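Side-chain contacts in putative signal transduction protein with CBS domains (Kribbella flavida, PDB 4NOC), which is of unknown function but carries paired CBS domains, a module that in many relatives binds adenosine-containing nucleotides, and may act in signalling: residues G36-D41 and C123-V128; E27-R32 and S48-S53; A116-L121 and I138-L143. One frame throughout, in Å; residues are numbered along the deposited sequence.

Contact 1: G36-D41 and C123-V128; sequences GLIVVD and CPLVAV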
loop_
_atom_site.group_PDB
_atom_site.type_symbol
_atom_site.label_atom_id
_atom_site.label_comp_id
_atom_site.label_asym_id
_atom_site.label_seq_id
_atom_site.Cartn_x
_atom_site.Cartn_y
_atom_site.Cartn_z
ATOM N N GLY A 36 -4.846 2.338 -3.829
ATOM C CA GLY A 36 -4.624 2.400 -5.267
ATOM C C GLY A 36 -5.759 1.920 -6.159
ATOM O O GLY A 36 -6.675 1.223 -5.724
ATOM N N LEU A 37 -5.700 2.316 -7.426
ATOM C CA LEU A 37 -6.638 1.844 -8.435
ATOM C C LEU A 37 -5.893 0.908 -9.376
ATOM O O LEU A 37 -4.718 1.135 -9.661
ATOM C CB LEU A 37 -7.195 3.027 -9.237
ATOM C CG LEU A 37 -8.050 4.046 -8.474
ATOM C CD1 LEU A 37 -8.462 5.201 -9.369
ATOM C CD2 LEU A 37 -9.281 3.382 -7.852
ATOM N N ILE A 38 -6.556 -0.142 -9.852
ATOM C CA ILE A 38 -5.985 -0.934 -10.939
ATOM C C ILE A 38 -6.268 -0.250 -12.278
ATOM O O ILE A 38 -7.415 0.036 -12.616
ATOM C CB ILE A 38 -6.489 -2.385 -10.945
ATOM C CG1 ILE A 38 -5.875 -3.150 -9.765
ATOM C CG2 ILE A 38 -6.127 -3.067 -12.264
ATOM C CD1 ILE A 38 -6.279 -4.593 -9.710
ATOM N N VAL A 39 -5.212 0.038 -13.026
ATOM C CA VAL A 39 -5.368 0.728 -14.289
ATOM C C VAL A 39 -5.313 -0.297 -15.411
ATOM O O VAL A 39 -4.405 -1.133 -15.437
ATOM C CB VAL A 39 -4.226 1.714 -14.503
ATOM C CG1 VAL A 39 -4.404 2.451 -15.833
ATOM C CG2 VAL A 39 -4.150 2.692 -13.335
ATOM N N VAL A 40 -6.270 -0.245 -16.331
ATOM C CA VAL A 40 -6.205 -1.109 -17.498
ATOM C C VAL A 40 -6.125 -0.300 -18.793
ATOM O O VAL A 40 -6.381 0.913 -18.796
ATOM C CB VAL A 40 -7.403 -2.045 -17.557
ATOM C CG1 VAL A 40 -7.529 -2.798 -16.234
ATOM C CG2 VAL A 40 -8.672 -1.247 -17.856
ATOM N N ASP A 41 -5.774 -0.961 -19.897
ATOM C CA ASP A 41 -5.795 -0.272 -21.182
ATOM C C ASP A 41 -7.171 -0.383 -21.836
ATOM O O ASP A 41 -8.077 -0.990 -21.258
ATOM C CB ASP A 41 -4.658 -0.739 -22.097
ATOM C CG ASP A 41 -4.829 -2.176 -22.598
ATOM O OD1 ASP A 41 -5.931 -2.762 -22.499
ATOM O OD2 ASP A 41 -3.836 -2.717 -23.131
ATOM N N CYS A 123 5.434 -7.575 -3.760
ATOM C CA CYS A 123 4.512 -6.594 -4.343
ATOM C C CYS A 123 3.327 -6.398 -3.408
ATOM O O CYS A 123 2.952 -7.323 -2.680
ATOM C CB CYS A 123 4.043 -7.034 -5.734
ATOM S SG CYS A 123 3.548 -8.740 -5.766
ATOM N N PRO A 124 2.770 -5.178 -3.390
ATOM C CA PRO A 124 1.643 -4.830 -2.511
ATOM C C PRO A 124 0.371 -5.567 -2.910
ATOM O O PRO A 124 -0.399 -5.917 -2.027
ATOM C CB PRO A 124 1.478 -3.319 -2.711
ATOM C CG PRO A 124 2.220 -3.005 -3.999
ATOM C CD PRO A 124 3.329 -4.003 -4.085
ATOM N N LEU A 125 0.168 -5.812 -4.207
ATOM C CA LEU A 125 -0.954 -6.630 -4.692
ATOM C C LEU A 125 -0.649 -7.292 -6.040
ATOM O O LEU A 125 0.304 -6.917 -6.732
ATOM C CB LEU A 125 -2.273 -5.821 -4.762
ATOM C CG LEU A 125 -2.523 -4.699 -5.784
ATOM C CD1 LEU A 125 -1.324 -3.809 -5.948
ATOM C CD2 LEU A 125 -2.925 -5.238 -7.138
ATOM N N VAL A 126 -1.447 -8.295 -6.394
ATOM C CA VAL A 126 -1.408 -8.869 -7.736
ATOM C C VAL A 126 -2.839 -8.883 -8.265
ATOM O O VAL A 126 -3.792 -9.029 -7.481
ATOM C CB VAL A 126 -0.839 -10.318 -7.770
ATOM C CG1 VAL A 126 0.627 -10.331 -7.346
ATOM C CG2 VAL A 126 -1.673 -11.266 -6.876
ATOM N N ALA A 127 -2.993 -8.707 -9.578
ATOM C CA ALA A 127 -4.301 -8.850 -10.194
ATOM C C ALA A 127 -4.513 -10.325 -10.452
ATOM O O ALA A 127 -3.547 -11.094 -10.554
ATOM C CB ALA A 127 -4.405 -8.046 -11.495
ATOM N N VAL A 128 -5.777 -10.722 -10.530
ATOM C CA VAL A 128 -6.105 -12.079 -10.923
ATOM C C VAL A 128 -6.860 -12.037 -12.242
ATOM O O VAL A 128 -7.801 -11.243 -12.423
ATOM C CB VAL A 128 -6.904 -12.810 -9.831
ATOM C CG1 VAL A 128 -7.016 -14.286 -10.163
ATOM C CG2 VAL A 128 -6.199 -12.654 -8.498
#

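Contact 2: E27-R32 and S48-S53; sequences ELLASR and SVLPAS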
loop_
_atom_site.group_PDB
_atom_site.type_symbol
_atom_site.label_atom_id
_atom_site.label_comp_id
_atom_site.label_asym_id
_atom_site.label_seq_id
_atom_site.Cartn_x
_atom_site.Cartn_y
_atom_site.Cartn_z
ATOM N N GLU A 27 -11.653 11.136 -7.485
ATOM C CA GLU A 27 -12.893 11.026 -6.720
ATOM C C GLU A 27 -13.050 9.611 -6.173
ATOM O O GLU A 27 -13.476 9.411 -5.028
ATOM C CB GLU A 27 -14.106 11.412 -7.573
ATOM C CG GLU A 27 -14.207 12.904 -7.943
ATOM C CD GLU A 27 -14.754 13.798 -6.813
ATOM O OE1 GLU A 27 -14.644 15.044 -6.929
ATOM O OE2 GLU A 27 -15.301 13.274 -5.816
ATOM N N LEU A 28 -12.680 8.619 -6.978
ATOM C CA LEU A 28 -12.793 7.237 -6.541
ATOM C C LEU A 28 -11.752 6.918 -5.461
ATOM O O LEU A 28 -12.078 6.297 -4.437
ATOM C CB LEU A 28 -12.633 6.308 -7.734
ATOM C CG LEU A 28 -13.191 4.899 -7.735
ATOM C CD1 LEU A 28 -14.623 4.818 -7.225
ATOM C CD2 LEU A 28 -13.124 4.430 -9.179
ATOM N N LEU A 29 -10.506 7.331 -5.685
ATOM C CA LEU A 29 -9.455 7.080 -4.704
ATOM C C LEU A 29 -9.830 7.661 -3.349
ATOM O O LEU A 29 -9.563 7.064 -2.304
ATOM C CB LEU A 29 -8.136 7.692 -5.159
ATOM C CG LEU A 29 -7.385 6.864 -6.187
ATOM C CD1 LEU A 29 -6.286 7.692 -6.809
ATOM C CD2 LEU A 29 -6.813 5.620 -5.512
ATOM N N ALA A 30 -10.471 8.822 -3.385
ATOM C CA ALA A 30 -10.781 9.558 -2.181
ATOM C C ALA A 30 -11.964 8.945 -1.441
ATOM O O ALA A 30 -11.921 8.774 -0.217
ATOM C CB ALA A 30 -11.057 11.005 -2.529
ATOM N N SER A 31 -13.018 8.616 -2.183
ATOM C CA SER A 31 -14.267 8.162 -1.578
ATOM C C SER A 31 -14.148 6.749 -1.053
ATOM O O SER A 31 -14.393 6.487 0.125
ATOM C CB SER A 31 -15.424 8.250 -2.578
ATOM O OG SER A 31 -15.870 9.589 -2.736
ATOM N N ARG A 32 -13.760 5.839 -1.935
ATOM C CA ARG A 32 -13.565 4.448 -1.558
ATOM C C ARG A 32 -12.398 4.277 -0.570
ATOM O O ARG A 32 -12.208 3.193 -0.011
ATOM C CB ARG A 32 -13.360 3.590 -2.810
ATOM N N SER A 48 -1.192 -1.275 -14.938
ATOM C CA SER A 48 -0.459 -0.703 -13.832
ATOM C C SER A 48 -1.380 -0.502 -12.633
ATOM O O SER A 48 -2.590 -0.730 -12.711
ATOM C CB SER A 48 0.119 0.644 -14.267
ATOM O OG SER A 48 1.290 0.943 -13.538
ATOM N N VAL A 49 -0.798 -0.077 -11.521
ATOM C CA VAL A 49 -1.573 0.333 -10.356
ATOM C C VAL A 49 -1.370 1.832 -10.231
ATOM O O VAL A 49 -0.263 2.313 -10.491
ATOM C CB VAL A 49 -1.054 -0.337 -9.072
ATOM C CG1 VAL A 49 -1.851 0.132 -7.845
ATOM C CG2 VAL A 49 -1.137 -1.837 -9.199
ATOM N N LEU A 50 -2.423 2.564 -9.858
ATOM C CA LEU A 50 -2.310 3.987 -9.555
ATOM C C LEU A 50 -2.502 4.191 -8.053
ATOM O O LEU A 50 -3.634 4.241 -7.558
ATOM C CB LEU A 50 -3.340 4.819 -10.334
ATOM C CG LEU A 50 -3.424 6.304 -9.943
ATOM C CD1 LEU A 50 -2.077 6.992 -10.132
ATOM C CD2 LEU A 50 -4.522 7.058 -10.699
ATOM N N PRO A 51 -1.392 4.293 -7.312
ATOM C CA PRO A 51 -1.501 4.534 -5.863
ATOM C C PRO A 51 -1.950 5.968 -5.559
ATOM O O PRO A 51 -1.570 6.880 -6.296
ATOM C CB PRO A 51 -0.075 4.290 -5.344
ATOM C CG PRO A 51 0.819 4.434 -6.552
ATOM C CD PRO A 51 -0.002 4.118 -7.777
ATOM N N ALA A 52 -2.761 6.159 -4.518
ATOM C CA ALA A 52 -3.154 7.505 -4.097
ATOM C C ALA A 52 -1.934 8.402 -3.898
ATOM O O ALA A 52 -1.967 9.578 -4.250
ATOM C CB ALA A 52 -3.976 7.456 -2.821
ATOM N N SER A 53 -0.865 7.837 -3.347
ATOM C CA SER A 53 0.348 8.595 -3.074
ATOM C C SER A 53 0.932 9.214 -4.342
ATOM O O SER A 53 1.477 10.318 -4.296
ATOM C CB SER A 53 1.387 7.731 -2.346
ATOM O OG SER A 53 1.911 6.734 -3.197
#

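Contact 3: A116-L121 and I138-L143; sequences AIMARL and ITASRL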
loop_
_atom_site.group_PDB
_atom_site.type_symbol
_atom_site.label_atom_id
_atom_site.label_comp_id
_atom_site.label_asym_id
_atom_site.label_seq_id
_atom_site.Cartn_x
_atom_site.Cartn_y
_atom_site.Cartn_z
ATOM N N ALA A 116 4.299 -17.589 -3.046
ATOM C CA ALA A 116 5.698 -17.625 -3.457
ATOM C C ALA A 116 5.963 -16.418 -4.325
ATOM O O ALA A 116 7.024 -15.773 -4.225
ATOM C CB ALA A 116 6.017 -18.919 -4.210
ATOM N N ILE A 117 4.986 -16.096 -5.168
ATOM C CA ILE A 117 5.122 -14.966 -6.088
ATOM C C ILE A 117 5.188 -13.661 -5.315
ATOM O O ILE A 117 6.118 -12.867 -5.499
ATOM C CB ILE A 117 3.957 -14.892 -7.063
ATOM C CG1 ILE A 117 4.068 -16.019 -8.094
ATOM C CG2 ILE A 117 3.945 -13.537 -7.750
ATOM C CD1 ILE A 117 2.740 -16.373 -8.709
HETATM N N MSE A 118 4.218 -13.448 -4.429
HETATM C CA MSE A 118 4.165 -12.175 -3.721
HETATM C C MSE A 118 5.340 -12.051 -2.764
HETATM O O MSE A 118 5.837 -10.959 -2.558
HETATM C CB MSE A 118 2.825 -11.976 -3.025
HETATM C CG MSE A 118 1.662 -12.231 -3.982
HETATM SE SE MSE A 118 -0.041 -11.729 -3.142
HETATM C CE MSE A 118 0.362 -9.849 -2.754
ATOM N N ALA A 119 5.827 -13.163 -2.224
ATOM C CA ALA A 119 7.028 -13.090 -1.371
ATOM C C ALA A 119 8.253 -12.706 -2.195
ATOM O O ALA A 119 9.036 -11.825 -1.821
ATOM C CB ALA A 119 7.272 -14.398 -0.686
ATOM N N ARG A 120 8.428 -13.401 -3.312
ATOM C CA ARG A 120 9.585 -13.179 -4.167
ATOM C C ARG A 120 9.606 -11.736 -4.677
ATOM O O ARG A 120 10.638 -11.060 -4.602
ATOM C CB ARG A 120 9.555 -14.162 -5.349
ATOM C CG ARG A 120 10.711 -14.039 -6.326
ATOM C CD ARG A 120 10.472 -14.914 -7.574
ATOM N NE ARG A 120 11.517 -14.684 -8.557
ATOM C CZ ARG A 120 12.579 -15.462 -8.726
ATOM N NH1 ARG A 120 12.727 -16.568 -8.000
ATOM N NH2 ARG A 120 13.488 -15.140 -9.641
ATOM N N LEU A 121 8.468 -11.265 -5.189
ATOM C CA LEU A 121 8.414 -9.922 -5.773
ATOM C C LEU A 121 8.197 -8.845 -4.718
ATOM O O LEU A 121 8.454 -7.680 -4.981
ATOM C CB LEU A 121 7.299 -9.824 -6.807
ATOM C CG LEU A 121 7.359 -10.757 -8.012
ATOM C CD1 LEU A 121 6.223 -10.432 -8.988
ATOM C CD2 LEU A 121 8.706 -10.630 -8.698
ATOM N N ILE A 138 -5.496 -9.573 -5.289
ATOM C CA ILE A 138 -5.082 -10.147 -4.016
ATOM C C ILE A 138 -3.994 -9.252 -3.434
ATOM O O ILE A 138 -2.880 -9.188 -3.972
ATOM C CB ILE A 138 -4.499 -11.553 -4.193
ATOM C CG1 ILE A 138 -5.496 -12.467 -4.889
ATOM C CG2 ILE A 138 -4.102 -12.159 -2.844
ATOM C CD1 ILE A 138 -4.878 -13.751 -5.361
ATOM N N THR A 139 -4.312 -8.553 -2.345
ATOM C CA THR A 139 -3.329 -7.691 -1.705
ATOM C C THR A 139 -2.441 -8.521 -0.788
ATOM O O THR A 139 -2.773 -9.657 -0.453
ATOM C CB THR A 139 -3.988 -6.650 -0.821
ATOM O OG1 THR A 139 -4.720 -7.331 0.210
ATOM C CG2 THR A 139 -4.939 -5.781 -1.640
ATOM N N ALA A 140 -1.330 -7.929 -0.369
ATOM C CA ALA A 140 -0.443 -8.551 0.592
ATOM C C ALA A 140 -1.218 -8.918 1.876
ATOM O O ALA A 140 -1.056 -10.016 2.391
ATOM C CB ALA A 140 0.760 -7.617 0.901
ATOM N N SER A 141 -2.074 -8.025 2.380
ATOM C CA SER A 141 -2.783 -8.326 3.634
ATOM C C SER A 141 -3.844 -9.420 3.439
ATOM O O SER A 141 -4.132 -10.199 4.344
ATOM C CB SER A 141 -3.372 -7.063 4.293
ATOM O OG SER A 141 -4.500 -6.557 3.600
ATOM N N ARG A 142 -4.386 -9.506 2.235
ATOM C CA ARG A 142 -5.362 -10.537 1.934
ATOM C C ARG A 142 -4.660 -11.898 1.962
ATOM O O ARG A 142 -5.190 -12.876 2.510
ATOM C CB ARG A 142 -6.050 -10.263 0.583
ATOM C CG ARG A 142 -6.829 -11.442 -0.013
ATOM C CD ARG A 142 -8.007 -11.889 0.872
ATOM N NE ARG A 142 -8.918 -12.812 0.180
ATOM C CZ ARG A 142 -9.909 -13.476 0.780
ATOM N NH1 ARG A 142 -10.123 -13.352 2.092
ATOM N NH2 ARG A 142 -10.684 -14.283 0.074
ATOM N N LEU A 143 -3.453 -11.939 1.407
ATOM C CA LEU A 143 -2.649 -13.149 1.452
ATOM C C LEU A 143 -2.353 -13.545 2.910
ATOM O O LEU A 143 -2.514 -14.716 3.296
ATOM C CB LEU A 143 -1.353 -12.955 0.663
ATOM C CG LEU A 143 -0.391 -14.146 0.670
ATOM C CD1 LEU A 143 -1.113 -15.383 0.169
ATOM C CD2 LEU A 143 0.804 -13.847 -0.202
#

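Contact 1: G36-D41 and C123-V128
Leu125, the first residue of strand 125-130, meets Ile38 methyl to methyl: its CD2 lies 4.3 Å from Ile38 CD1. The Leu125 branch is carried there by a first torsion of 70°, which sets CG beside both the backbone N and the carbonyl carbon. One residue on, Val126 points to the other side of the strand, where it packs on Ile138 and Pro103. Ala127 comes back to the near side, and its CB also stands 4.3 Å from Ile38 CD1. The two residues are two apart on the strand and face the same way, so the Ile38 CD1 methyl touches both, at equal distance. Ile38 gets there with a stretched side chain, CD1 anti to CA (chi2 -178°). The touch is thin and entirely apolar, one methyl against two, while Ala137 and Val15 also press on Ile38. All three touching residues are buried, although a sulfate, probably from the crystallisation liquor, lies about 5 Å from the Ile38 side chain. Here a strand of the first CBS domain faces a strand of the second across the interface between their sheets, the pairing that makes a Bateman module.

Contact 2: E27-R32 and S48-S53
Within the first CBS domain, helix 22-31 belongs to the beta-alpha-beta crossover that joins the parallel strands 15-17 and 36-40, and here it leans on the place where strand 46-51 turns into helix 52-59. Leu29 does the reaching from the helix. Its CG, anti to the carbonyl carbon and beside the backbone N (chi1 -80°), sends the branch out from the helix to that junction. Both methyls lodge there, each touching Leu50 and Ala52. CD1 lies 4.1 Å from Ala52 CA and 4.3 Å from Leu50 CD2. CD2 comes 4.0 Å from Leu50 O and 4.3 Å from Ala52 CB. Between these two partners the chain passes through Pro51, the N-cap residue of the new helix, whose CB points away from helix 22-31. Leu37 and Val55 pack on Leu29 as well, while Leu144 of the second subunit reaches it from outside the chain. What joins the two segments is dispersion between aliphatic groups, although the nearest approach of CD2 is to the carbonyl oxygen of Leu50. Such contact has little directional demand, so the two segments are held by the fit of their shapes, along with the neighbours that pack on Leu29.

Contact 3: A116-L121 and I138-L143
Met118, built as selenomethionine, carries this contact nearly alone, with Leu143 and Ile138 as its main partners. It reaches out from helix 111-121 with its first stretch extended, then bends at the selenium (chi3 58°), and the bend tucks CE against the backbone where strand 133-139 gives way to helix 140-147. There CE lies 3.5 Å from Ile138 O and equally 3.5 Å from Ala140 N, so the methyl rests mainly on backbone, with Ala140 CB farther off. Leu143, one turn into the second helix, runs alongside Met118 in the opposite direction. Its CD2 packs 3.7 Å from Met118 SE and 3.9 Å from Met118 CB, following the shaft rather than meeting its end. Ile138 closes in from the strand, CG2 at 4.1 Å from Met118 SE. The start of helix 140-147 is capped by Thr139, whose OG1 accepts a hydrogen bond of 3.0 Å from Arg142 N. Val126 packs on Met118 too, and nearby the second subunit is attached through a hydrogen bond from its Arg57 to Ala119 O. A helix laid over the sheet, anchored by one long side chain at the junction of the last strand and the last helix, belongs to the beta-alpha-beta-beta-alpha fold of a CBS domain.

How the contacts relate
Contacts 2 and 3 are equivalent junctions in the two CBS domains, each a helix set against the turn from a strand into the next helix. Their centres lie 20 Å apart, and contact 1 joins the sheets between them, 11 Å from the centre of contact 2 and 12 Å from that of contact 3. Sheet pairing ties it to both, through Leu37 O to Leu50 N at 2.7 Å and Val126 O to Ile138 N at 2.8 Å, both probable hydrogen bonds. The bound sulfate, of probable crystallisation origin, sits beside contact 1. Contacts 2 and 3 do not touch within the chain, yet they meet in the dimer, where Ala52 packs on Ala140 of the second subunit.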